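Local coordinates for DNA photolyase (Agrobacterium tumefaciens, PDB 4U63), which probably repairs cyclobutane pyrimidine dimers in ultraviolet-damaged DNA with light, using a flavin cofactor and a methenyltetrahydrofolate antenna, at residues E71-H76 with K207-T211; N118-D122 with Q149-P154; S261-A265 with V392-P396. One frame throughout, in Å; residues are numbered along the deposited sequence. Where two conformers were deposited one is given.

Contact 1: E71-H76 with K207-T211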
loop_
_atom_site.group_PDB
_atom_site.type_symbol
_atom_site.label_atom_id
_atom_site.label_comp_id
_atom_site.label_asym_id
_atom_site.label_seq_id
_atom_site.Cartn_x
_atom_site.Cartn_y
_atom_site.Cartn_z
ATOM N N GLU A 71 0.020 8.411 -8.032
ATOM C CA GLU A 71 -0.235 9.803 -8.437
ATOM C C GLU A 71 -1.685 9.975 -8.899
ATOM O O GLU A 71 -2.330 10.971 -8.567
ATOM C CB GLU A 71 0.735 10.244 -9.531
ATOM C CG GLU A 71 2.148 10.469 -9.023
ATOM C CD GLU A 71 3.121 10.848 -10.113
ATOM O OE1 GLU A 71 2.866 10.555 -11.296
ATOM O OE2 GLU A 71 4.160 11.438 -9.786
ATOM N N TRP A 72 -2.195 9.003 -9.656
ATOM C CA TRP A 72 -3.617 8.977 -10.000
ATOM C C TRP A 72 -4.447 8.987 -8.727
ATOM O O TRP A 72 -5.396 9.764 -8.610
ATOM C CB TRP A 72 -3.957 7.745 -10.839
ATOM C CG TRP A 72 -5.397 7.609 -11.191
ATOM C CD1 TRP A 72 -5.996 8.063 -12.319
ATOM C CD2 TRP A 72 -6.421 6.962 -10.420
ATOM N NE1 TRP A 72 -7.328 7.749 -12.302
ATOM C CE2 TRP A 72 -7.621 7.071 -11.150
ATOM C CE3 TRP A 72 -6.441 6.304 -9.184
ATOM C CZ2 TRP A 72 -8.832 6.549 -10.689
ATOM C CZ3 TRP A 72 -7.652 5.782 -8.720
ATOM C CH2 TRP A 72 -8.829 5.908 -9.475
ATOM N N TRP A 73 -4.076 8.128 -7.779
ATOM C CA TRP A 73 -4.763 8.045 -6.495
ATOM C C TRP A 73 -4.727 9.391 -5.758
ATOM O O TRP A 73 -5.761 9.884 -5.273
ATOM C CB TRP A 73 -4.161 6.943 -5.610
ATOM C CG TRP A 73 -5.035 6.659 -4.442
ATOM C CD1 TRP A 73 -5.085 7.356 -3.271
ATOM C CD2 TRP A 73 -6.033 5.638 -4.345
ATOM N NE1 TRP A 73 -6.040 6.823 -2.443
ATOM C CE2 TRP A 73 -6.636 5.766 -3.074
ATOM C CE3 TRP A 73 -6.470 4.616 -5.205
ATOM C CZ2 TRP A 73 -7.656 4.912 -2.637
ATOM C CZ3 TRP A 73 -7.480 3.765 -4.761
ATOM C CH2 TRP A 73 -8.063 3.927 -3.492
ATOM N N LEU A 74 -3.540 9.982 -5.684
ATOM C CA LEU A 74 -3.345 11.219 -4.936
ATOM C C LEU A 74 -4.188 12.359 -5.474
ATOM O O LEU A 74 -4.760 13.115 -4.701
ATOM C CB LEU A 74 -1.875 11.634 -4.927
ATOM C CG LEU A 74 -1.559 12.963 -4.218
ATOM C CD1 LEU A 74 -1.843 12.852 -2.733
ATOM C CD2 LEU A 74 -0.117 13.395 -4.439
ATOM N N HIS A 75 -4.248 12.495 -6.796
ATOM C CA HIS A 75 -5.069 13.537 -7.399
ATOM C C HIS A 75 -6.503 13.471 -6.868
ATOM O O HIS A 75 -7.054 14.453 -6.358
ATOM C CB HIS A 75 -5.095 13.389 -8.912
ATOM C CG HIS A 75 -5.971 14.386 -9.590
ATOM N ND1 HIS A 75 -5.491 15.572 -10.102
ATOM C CD2 HIS A 75 -7.304 14.385 -9.826
ATOM C CE1 HIS A 75 -6.488 16.255 -10.629
ATOM N NE2 HIS A 75 -7.600 15.557 -10.475
ATOM N N HIS A 76 -7.101 12.300 -6.995
ATOM C CA HIS A 76 -8.492 12.123 -6.586
ATOM C C HIS A 76 -8.664 12.238 -5.080
ATOM O O HIS A 76 -9.662 12.776 -4.617
ATOM C CB HIS A 76 -9.015 10.800 -7.097
ATOM C CG HIS A 76 -9.160 10.776 -8.577
ATOM N ND1 HIS A 76 -10.036 11.601 -9.242
ATOM C CD2 HIS A 76 -8.543 10.039 -9.524
ATOM C CE1 HIS A 76 -9.955 11.375 -10.537
ATOM N NE2 HIS A 76 -9.060 10.427 -10.736
ATOM N N LYS A 207 -0.139 17.849 -12.617
ATOM C CA LYS A 207 0.058 16.811 -13.643
ATOM C C LYS A 207 0.071 15.397 -13.044
ATOM O O LYS A 207 0.877 14.548 -13.425
ATOM C CB LYS A 207 1.358 17.074 -14.431
ATOM C CG LYS A 207 1.454 18.466 -15.051
ATOM C CD LYS A 207 2.830 18.704 -15.654
ATOM C CE LYS A 207 2.938 20.104 -16.245
ATOM N NZ LYS A 207 4.192 20.304 -17.032
ATOM N N LEU A 208 -0.829 15.152 -12.097
ATOM C CA LEU A 208 -0.886 13.865 -11.434
ATOM C C LEU A 208 -1.656 12.832 -12.232
ATOM O O LEU A 208 -1.435 11.641 -12.044
ATOM C CB LEU A 208 -1.495 14.008 -10.044
ATOM C CG LEU A 208 -0.677 14.801 -9.029
ATOM C CD1 LEU A 208 -1.521 15.076 -7.796
ATOM C CD2 LEU A 208 0.594 14.063 -8.651
ATOM N N LEU A 209 -2.552 13.274 -13.114
ATOM C CA LEU A 209 -3.396 12.351 -13.871
ATOM C C LEU A 209 -2.791 11.961 -15.216
ATOM O O LEU A 209 -2.041 12.741 -15.807
ATOM C CB LEU A 209 -4.774 12.959 -14.124
ATOM C CG LEU A 209 -5.710 13.176 -12.941
ATOM C CD1 LEU A 209 -7.029 13.728 -13.469
ATOM C CD2 LEU A 209 -5.928 11.899 -12.137
ATOM N N PRO A 210 -3.124 10.743 -15.710
ATOM C CA PRO A 210 -2.813 10.409 -17.100
ATOM C C PRO A 210 -3.630 11.288 -18.040
ATOM O O PRO A 210 -4.721 11.729 -17.674
ATOM C CB PRO A 210 -3.260 8.947 -17.235
ATOM C CG PRO A 210 -3.420 8.438 -15.848
ATOM C CD PRO A 210 -3.731 9.610 -14.986
ATOM N N THR A 211 -3.113 11.538 -19.236
ATOM C CA THR A 211 -3.822 12.355 -20.214
ATOM C C THR A 211 -4.214 11.490 -21.410
ATOM O O THR A 211 -5.354 11.024 -21.490
ATOM C CB THR A 211 -2.986 13.584 -20.626
ATOM O OG1 THR A 211 -1.741 13.167 -21.201
ATOM C CG2 THR A 211 -2.713 14.468 -19.412
HETATM O O HOH W 1 -3.186 16.838 -11.004
#
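Leu208 and Leu209 lay their side chains on one flank of helix 68-87, a helix of the parallel alpha/beta domain of the photolyase fold. Segment 207-211 belongs to the long loop that runs on to helix 219-222. Leu208 comes first and faces the helix. A water accepts from Leu208 N at 3.1 Å and lies 2.8 Å from His75 ND1. Leu208 CB lies 3.5 Å from Glu71 O, a carbonyl already used by His75 N inside the helix. The two methyls part: Leu208 CD2 rests on CB and CG of Glu71, while Leu208 CD1 meets Leu74 CD2 at 4.0 Å. Leu209 follows and makes a CH-pi contact with His75. Leu209 CG stands 3.6 Å from the centroid of the His75 ring, only 10° off the ring normal. The chain of His75 leaves with CG anti to the backbone N (chi1 177°), and a near-perpendicular chi2 of 95° turns a ring face to Leu209. Leu209 CD2 also reaches His76 NE2 at 3.7 Å. Pro210 then meets the Trp72 indole, whose other neighbours include Phe219, edge to face, a residue of the folate antenna pocket. Pro210 CD lies at the indole edge, 3.8 Å from Trp72 CD1.

Contact 2: N118-D122 with Q149-P154. With SO4 (sulfate ion), chain D; SO4 (sulfate ion), chain E.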
loop_
_atom_site.group_PDB
_atom_site.type_symbol
_atom_site.label_atom_id
_atom_site.label_comp_id
_atom_site.label_asym_id
_atom_site.label_seq_id
_atom_site.Cartn_x
_atom_site.Cartn_y
_atom_site.Cartn_z
ATOM N N ASN A 118 0.125 14.512 11.605
ATOM C CA ASN A 118 0.097 13.122 11.996
ATOM C C ASN A 118 1.423 12.479 11.656
ATOM O O ASN A 118 1.953 12.659 10.553
ATOM C CB ASN A 118 -1.056 12.412 11.308
ATOM C CG ASN A 118 -2.390 12.919 11.799
ATOM O OD1 ASN A 118 -2.649 12.910 13.005
ATOM N ND2 ASN A 118 -3.229 13.382 10.894
ATOM N N ARG A 119 1.952 11.731 12.618
ATOM C CA ARG A 119 3.235 11.060 12.454
ATOM C C ARG A 119 3.190 10.118 11.262
ATOM O O ARG A 119 2.138 9.514 10.959
ATOM C CB ARG A 119 3.590 10.263 13.707
ATOM C CG ARG A 119 3.887 11.125 14.899
ATOM C CD ARG A 119 3.947 10.304 16.167
ATOM N NE ARG A 119 3.949 11.182 17.327
ATOM C CZ ARG A 119 3.591 10.825 18.557
ATOM N NH1 ARG A 119 3.181 9.581 18.827
ATOM N NH2 ARG A 119 3.639 11.728 19.532
ATOM N N ARG A 120 4.320 10.035 10.578
ATOM C CA ARG A 120 4.532 9.071 9.511
ATOM C C ARG A 120 5.716 8.260 9.955
ATOM O O ARG A 120 6.692 8.802 10.458
ATOM C CB ARG A 120 4.757 9.740 8.154
ATOM C CG ARG A 120 5.907 10.723 8.088
ATOM C CD ARG A 120 5.892 11.465 6.771
ATOM N NE ARG A 120 6.790 12.617 6.779
ATOM C CZ ARG A 120 6.992 13.430 5.742
ATOM N NH1 ARG A 120 6.363 13.228 4.587
ATOM N NH2 ARG A 120 7.830 14.456 5.860
ATOM N N TYR A 121 5.626 6.955 9.776
ATOM C CA TYR A 121 6.538 6.050 10.443
ATOM C C TYR A 121 7.572 5.411 9.534
ATOM O O TYR A 121 8.387 4.640 10.004
ATOM C CB TYR A 121 5.744 5.001 11.193
ATOM C CG TYR A 121 4.949 5.560 12.359
ATOM C CD1 TYR A 121 3.659 6.034 12.184
ATOM C CD2 TYR A 121 5.481 5.598 13.634
ATOM C CE1 TYR A 121 2.922 6.535 13.242
ATOM C CE2 TYR A 121 4.756 6.105 14.699
ATOM C CZ TYR A 121 3.472 6.569 14.495
ATOM O OH TYR A 121 2.739 7.062 15.541
ATOM N N ASP A 122 7.538 5.728 8.243
ATOM C CA ASP A 122 8.650 5.391 7.365
ATOM C C ASP A 122 9.869 6.194 7.840
ATOM O O ASP A 122 9.762 7.404 8.058
ATOM C CB ASP A 122 8.330 5.671 5.892
ATOM C CG ASP A 122 8.049 7.129 5.613
ATOM O OD1 ASP A 122 6.966 7.623 5.993
ATOM O OD2 ASP A 122 8.909 7.785 4.998
ATOM N N GLN A 149 -1.465 6.435 12.196
ATOM C CA GLN A 149 -1.112 5.617 11.042
ATOM C C GLN A 149 -1.025 4.129 11.398
ATOM O O GLN A 149 -1.389 3.276 10.586
ATOM C CB GLN A 149 0.220 6.076 10.433
ATOM C CG GLN A 149 0.616 5.304 9.172
ATOM C CD GLN A 149 1.980 5.689 8.643
ATOM O OE1 GLN A 149 2.758 6.307 9.329
ATOM N NE2 GLN A 149 2.270 5.304 7.408
ATOM N N LEU A 150 -0.529 3.837 12.608
ATOM C CA LEU A 150 -0.338 2.478 13.088
ATOM C C LEU A 150 -1.033 2.228 14.425
ATOM O O LEU A 150 -1.162 3.122 15.258
ATOM C CB LEU A 150 1.167 2.210 13.275
ATOM C CG LEU A 150 2.077 2.354 12.050
ATOM C CD1 LEU A 150 3.535 2.177 12.441
ATOM C CD2 LEU A 150 1.694 1.359 10.968
ATOM N N LEU A 151 -1.448 0.990 14.622
ATOM C CA LEU A 151 -1.979 0.515 15.898
ATOM C C LEU A 151 -0.925 0.474 16.991
ATOM O O LEU A 151 -1.250 0.648 18.171
ATOM C CB LEU A 151 -2.555 -0.891 15.734
ATOM C CG LEU A 151 -3.749 -1.044 14.797
ATOM C CD1 LEU A 151 -4.090 -2.512 14.630
ATOM C CD2 LEU A 151 -4.928 -0.264 15.335
ATOM N N HIS A 152 0.328 0.240 16.612
ATOM C CA HIS A 152 1.427 0.142 17.600
ATOM C C HIS A 152 2.463 1.217 17.330
ATOM O O HIS A 152 2.467 1.836 16.266
ATOM C CB HIS A 152 2.051 -1.267 17.582
ATOM C CG HIS A 152 3.188 -1.426 16.620
ATOM N ND1 HIS A 152 3.006 -1.483 15.259
ATOM C CD2 HIS A 152 4.523 -1.548 16.825
ATOM C CE1 HIS A 152 4.172 -1.624 14.660
ATOM N NE2 HIS A 152 5.110 -1.667 15.587
ATOM N N GLU A 153 3.342 1.424 18.308
ATOM C CA GLU A 153 4.425 2.383 18.213
ATOM C C GLU A 153 5.704 1.584 17.970
ATOM O O GLU A 153 6.182 0.935 18.880
ATOM C CB GLU A 153 4.521 3.212 19.502
ATOM C CG GLU A 153 3.587 4.423 19.552
ATOM C CD GLU A 153 4.058 5.606 18.687
ATOM O OE1 GLU A 153 5.271 5.898 18.647
ATOM O OE2 GLU A 153 3.216 6.265 18.052
ATOM N N PRO A 154 6.231 1.600 16.722
ATOM C CA PRO A 154 7.376 0.714 16.461
ATOM C C PRO A 154 8.617 1.003 17.290
ATOM O O PRO A 154 9.377 0.087 17.547
ATOM C CB PRO A 154 7.679 0.913 14.965
ATOM C CG PRO A 154 6.882 2.076 14.524
ATOM C CD PRO A 154 5.757 2.265 15.487
HETATM S S SO4 D . 2.175 10.186 22.514
HETATM O O1 SO4 D . 3.287 11.073 22.123
HETATM O O2 SO4 D . 1.132 10.978 23.196
HETATM O O3 SO4 D . 2.688 9.160 23.442
HETATM O O4 SO4 D . 1.599 9.529 21.320
HETATM S S SO4 E . 5.525 15.510 19.633
HETATM O O1 SO4 E . 6.641 16.075 20.412
HETATM O O2 SO4 E . 4.354 16.401 19.657
HETATM O O3 SO4 E . 5.998 15.330 18.244
HETATM O O4 SO4 E . 5.128 14.210 20.214
HETATM O O HOH W 2 -0.037 9.004 12.550
HETATM O O HOH W 3 0.282 5.551 14.940
HETATM O O HOH W 4 4.678 6.471 6.254
#
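Arg120 and Gln149 mark the closest approach of two irregular segments, with 6.8 Å from Arg120 CA to Gln149 CA. A water links the backbones, donating to Arg119 O and accepting from Gln149 N. The loops follow adjacent parallel strands, 114-118 and 142-146, in the alpha/beta domain of the photolyase fold, and join there. In the Gln149 conformer given, the chain is extended with CG anti to the backbone N (chi1 -177°), which carries the amide to Tyr121. Tyr121 N donates to Gln149 OE1 at 3.0 Å, on a lone pair in the carbonyl plane. Gln149 OE1 also lies at the ring edge, 3.0 Å from Tyr121 CD1. Leu150 CD1 sits over one face of the Tyr121 ring, 4.1 Å from the centroid, as a CH-pi contact. Pro154 CD touches Tyr121 CD2. Tyr121 OH donates to Glu153 OE2 at 2.7 Å, on the syn side but 32° out of the carboxylate plane. Arg119 NH1 forms a salt bridge to Glu153 OE2 at 3.4 Å, its hydrogen bond weak. The guanidinium is also held by two sulfates, probably from the crystallisation liquor. Segment 118-122 leads into helix 123-138, where Asp122 is the N-cap. Leu150 and Pro154 pack on helix 287-309.

Contact 3: S261-A265 with V392-P396. With FAD (flavin-adenine dinucleotide), chain C.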
loop_
_atom_site.group_PDB
_atom_site.type_symbol
_atom_site.label_atom_id
_atom_site.label_comp_id
_atom_site.label_asym_id
_atom_site.label_seq_id
_atom_site.Cartn_x
_atom_site.Cartn_y
_atom_site.Cartn_z
ATOM N N SER A 261 -6.540 -1.666 0.980
ATOM C CA SER A 261 -5.090 -1.381 1.021
ATOM C C SER A 261 -4.684 0.033 0.563
ATOM O O SER A 261 -3.887 0.670 1.249
ATOM C CB SER A 261 -4.259 -2.459 0.293
ATOM O OG SER A 261 -4.640 -2.616 -1.063
ATOM N N PRO A 262 -5.224 0.536 -0.577
ATOM C CA PRO A 262 -4.776 1.882 -0.961
ATOM C C PRO A 262 -5.350 2.992 -0.086
ATOM O O PRO A 262 -4.741 4.052 0.045
ATOM C CB PRO A 262 -5.273 2.021 -2.399
ATOM C CG PRO A 262 -6.490 1.174 -2.429
ATOM C CD PRO A 262 -6.177 -0.009 -1.566
ATOM N N HIS A 263 -6.512 2.740 0.513
ATOM C CA HIS A 263 -7.098 3.676 1.464
ATOM C C HIS A 263 -6.251 3.745 2.738
ATOM O O HIS A 263 -6.026 4.818 3.266
ATOM C CB HIS A 263 -8.545 3.294 1.782
ATOM C CG HIS A 263 -9.455 3.382 0.602
ATOM N ND1 HIS A 263 -9.845 4.583 0.063
ATOM C CD2 HIS A 263 -10.054 2.422 -0.143
ATOM C CE1 HIS A 263 -10.651 4.364 -0.961
ATOM N NE2 HIS A 263 -10.792 3.060 -1.107
ATOM N N LEU A 264 -5.783 2.590 3.203
ATOM C CA LEU A 264 -4.886 2.515 4.370
ATOM C C LEU A 264 -3.544 3.168 4.063
ATOM O O LEU A 264 -3.019 3.930 4.879
ATOM C CB LEU A 264 -4.700 1.057 4.828
ATOM C CG LEU A 264 -5.849 0.475 5.657
ATOM C CD1 LEU A 264 -5.773 -1.041 5.713
ATOM C CD2 LEU A 264 -5.860 1.048 7.066
ATOM N N ALA A 265 -3.010 2.893 2.881
ATOM C CA ALA A 265 -1.726 3.467 2.448
ATOM C C ALA A 265 -1.768 4.995 2.385
ATOM O O ALA A 265 -0.815 5.667 2.771
ATOM C CB ALA A 265 -1.347 2.910 1.088
ATOM N N VAL A 392 -1.660 1.098 -6.728
ATOM C CA VAL A 392 -2.287 2.203 -6.002
ATOM C C VAL A 392 -1.991 2.115 -4.487
ATOM O O VAL A 392 -1.972 3.143 -3.815
ATOM C CB VAL A 392 -3.804 2.353 -6.262
ATOM C CG1 VAL A 392 -4.048 2.821 -7.701
ATOM C CG2 VAL A 392 -4.587 1.082 -5.953
ATOM N N ASP A 393 -1.743 0.904 -3.981
ATOM C CA ASP A 393 -1.453 0.689 -2.542
ATOM C C ASP A 393 0.025 0.633 -2.189
ATOM O O ASP A 393 0.365 0.284 -1.047
ATOM C CB ASP A 393 -2.204 -0.554 -1.974
ATOM C CG ASP A 393 -1.690 -1.901 -2.514
ATOM O OD1 ASP A 393 -0.558 -2.013 -3.047
ATOM O OD2 ASP A 393 -2.452 -2.881 -2.402
ATOM N N ALA A 394 0.905 0.996 -3.134
ATOM C CA ALA A 394 2.340 0.927 -2.887
ATOM C C ALA A 394 2.679 1.524 -1.531
ATOM O O ALA A 394 2.347 2.683 -1.247
ATOM C CB ALA A 394 3.117 1.628 -3.984
ATOM N N ASP A 395 3.359 0.729 -0.707
ATOM C CA ASP A 395 3.681 1.118 0.656
ATOM C C ASP A 395 5.165 0.844 0.918
ATOM O O ASP A 395 5.655 -0.242 0.595
ATOM C CB ASP A 395 2.774 0.364 1.629
ATOM C CG ASP A 395 2.967 0.799 3.042
ATOM O OD1 ASP A 395 3.943 0.316 3.664
ATOM O OD2 ASP A 395 2.159 1.642 3.516
ATOM N N PRO A 396 5.888 1.822 1.495
ATOM C CA PRO A 396 7.345 1.652 1.663
ATOM C C PRO A 396 7.747 0.525 2.627
ATOM O O PRO A 396 8.864 0.027 2.556
ATOM C CB PRO A 396 7.792 3.015 2.204
ATOM C CG PRO A 396 6.586 3.555 2.886
ATOM C CD PRO A 396 5.425 3.102 2.071
HETATM P PA FAD C . -7.193 -7.784 2.809
HETATM O O1A FAD C . -7.036 -9.263 2.664
HETATM O O2A FAD C . -8.569 -7.209 2.861
HETATM O O5B FAD C . -6.317 -7.361 4.086
HETATM C C5B FAD C . -6.613 -6.194 4.862
HETATM C C4B FAD C . -5.403 -5.280 4.993
HETATM O O4B FAD C . -4.319 -5.945 5.637
HETATM C C3B FAD C . -4.852 -4.812 3.666
HETATM O O3B FAD C . -5.618 -3.729 3.114
HETATM C C2B FAD C . -3.432 -4.440 4.036
HETATM O O2B FAD C . -3.363 -3.136 4.616
HETATM C C1B FAD C . -3.082 -5.465 5.085
HETATM N N9A FAD C . -2.350 -6.640 4.561
HETATM C C8A FAD C . -2.902 -7.786 4.124
HETATM N N7A FAD C . -1.956 -8.669 3.744
HETATM C C5A FAD C . -0.755 -8.090 3.958
HETATM C C6A FAD C . 0.642 -8.484 3.759
HETATM N N6A FAD C . 0.939 -9.701 3.259
HETATM N N1A FAD C . 1.593 -7.583 4.093
HETATM C C2A FAD C . 1.285 -6.360 4.585
HETATM N N3A FAD C . 0.018 -5.945 4.790
HETATM C C4A FAD C . -1.018 -6.755 4.495
HETATM N N1 FAD C . 0.417 -4.403 0.611
HETATM C C2 FAD C . 0.341 -3.054 0.626
HETATM O O2 FAD C . -0.523 -2.537 1.370
HETATM N N3 FAD C . 1.165 -2.279 -0.124
HETATM C C4 FAD C . 2.116 -2.811 -0.933
HETATM O O4 FAD C . 2.888 -2.088 -1.616
HETATM C C4X FAD C . 2.246 -4.281 -1.006
HETATM N N5 FAD C . 3.152 -4.913 -1.809
HETATM C C5X FAD C . 3.248 -6.275 -1.820
HETATM C C6 FAD C . 4.189 -6.920 -2.612
HETATM C C7 FAD C . 4.287 -8.314 -2.641
HETATM C C7M FAD C . 5.316 -8.998 -3.512
HETATM C C8 FAD C . 3.369 -9.132 -1.818
HETATM C C8M FAD C . 3.432 -10.644 -1.804
HETATM C C9 FAD C . 2.438 -8.503 -1.035
HETATM C C9A FAD C . 2.326 -7.110 -0.987
HETATM N N10 FAD C . 1.348 -6.464 -0.174
HETATM C C10 FAD C . 1.302 -5.060 -0.165
HETATM C "C1'" FAD C . 0.454 -7.211 0.721
HETATM C "C2'" FAD C . -0.908 -7.654 0.234
HETATM O "O2'" FAD C . -0.757 -8.403 -0.977
HETATM C "C3'" FAD C . -1.861 -6.490 0.053
HETATM O "O3'" FAD C . -1.951 -5.716 1.247
HETATM C "C4'" FAD C . -3.241 -7.032 -0.317
HETATM O "O4'" FAD C . -3.181 -7.611 -1.618
HETATM C "C5'" FAD C . -4.251 -5.902 -0.293
HETATM O "O5'" FAD C . -5.568 -6.354 -0.641
HETATM P P FAD C . -6.758 -6.147 0.418
HETATM O O1P FAD C . -8.021 -6.619 -0.213
HETATM O O2P FAD C . -6.770 -4.731 0.920
HETATM O O3P FAD C . -6.315 -7.129 1.610
HETATM O O HOH W 5 -2.781 4.768 -1.691
HETATM O O HOH W 6 1.717 4.348 2.802
#
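Ser261 OG donates to Asp393 OD2 at 2.6 Å, using the anti lone pair of that oxygen. Both side chains turn inward to meet: Ser261 OG and Asp393 CG each sit between their own backbone N and carbonyl carbon (chi1 58° and 69°). Beside this bond, Asp393 CB lies 3.5 Å from Pro262 N. Pro262 CB packs on Val392 CG2 at 3.7 Å, and Ala265 CB faces Asp393 O. Two waters link the segments. One donates to Pro262 O and Val392 O, two carbonyls; the other lies between Ala265 O and the Asp395 carboxylate oxygen OD2.

This is part of the FAD site of the helical photolyase domain, where the flavin adopts the folded, U-shaped form known from the family. The two segments hold different parts of the cofactor. The loop reads the isoalloxazine edge: FAD N3 donates to Asp393 O at 2.8 Å, and Asp395 N donates to FAD O4 at 3.0 Å. Ser261 N, on the short helix, gives a weak bond of 3.1 Å to the phosphate oxygen O2P of FAD. Leu264 CD1 touches the adenosine ribose hydroxyl O2B.

A second shell fixes these groups. Arg365 forms a salt bridge with Asp393 OD2, so that oxygen is shared by a hydroxyl and a guanidinium. Tyr304 of helix 287-309 bonds to Asp395 OD2, while Asp395 OD1 accepts from the backbone N of Ala397 and Ser398, in the turn that leads into helix 398-407. Gln70 NE2 takes the carbonyls of Val392 and Ala394.

How the contacts relate
Contact 3 lies about 2 Å from the centre of the chain, with the other two farther out. Its centre is 15 Å from that of contact 1 and 14 Å from that of contact 2, whereas contacts 1 and 2 are 26 Å apart and do not touch. Along the chain contact 2 is nested inside the loop closed by contact 1, and contact 3 follows both. Trp73 of helix 68-87 links contacts 1 and 3, packing on Pro262, His263 and Val392. Contact 2, at the ends of neighbouring sheet strands, meets contact 3 through Asp122 and Pro396. Helix 287-309 also borders both. The alpha/beta domain thus packs directly against the flavin site.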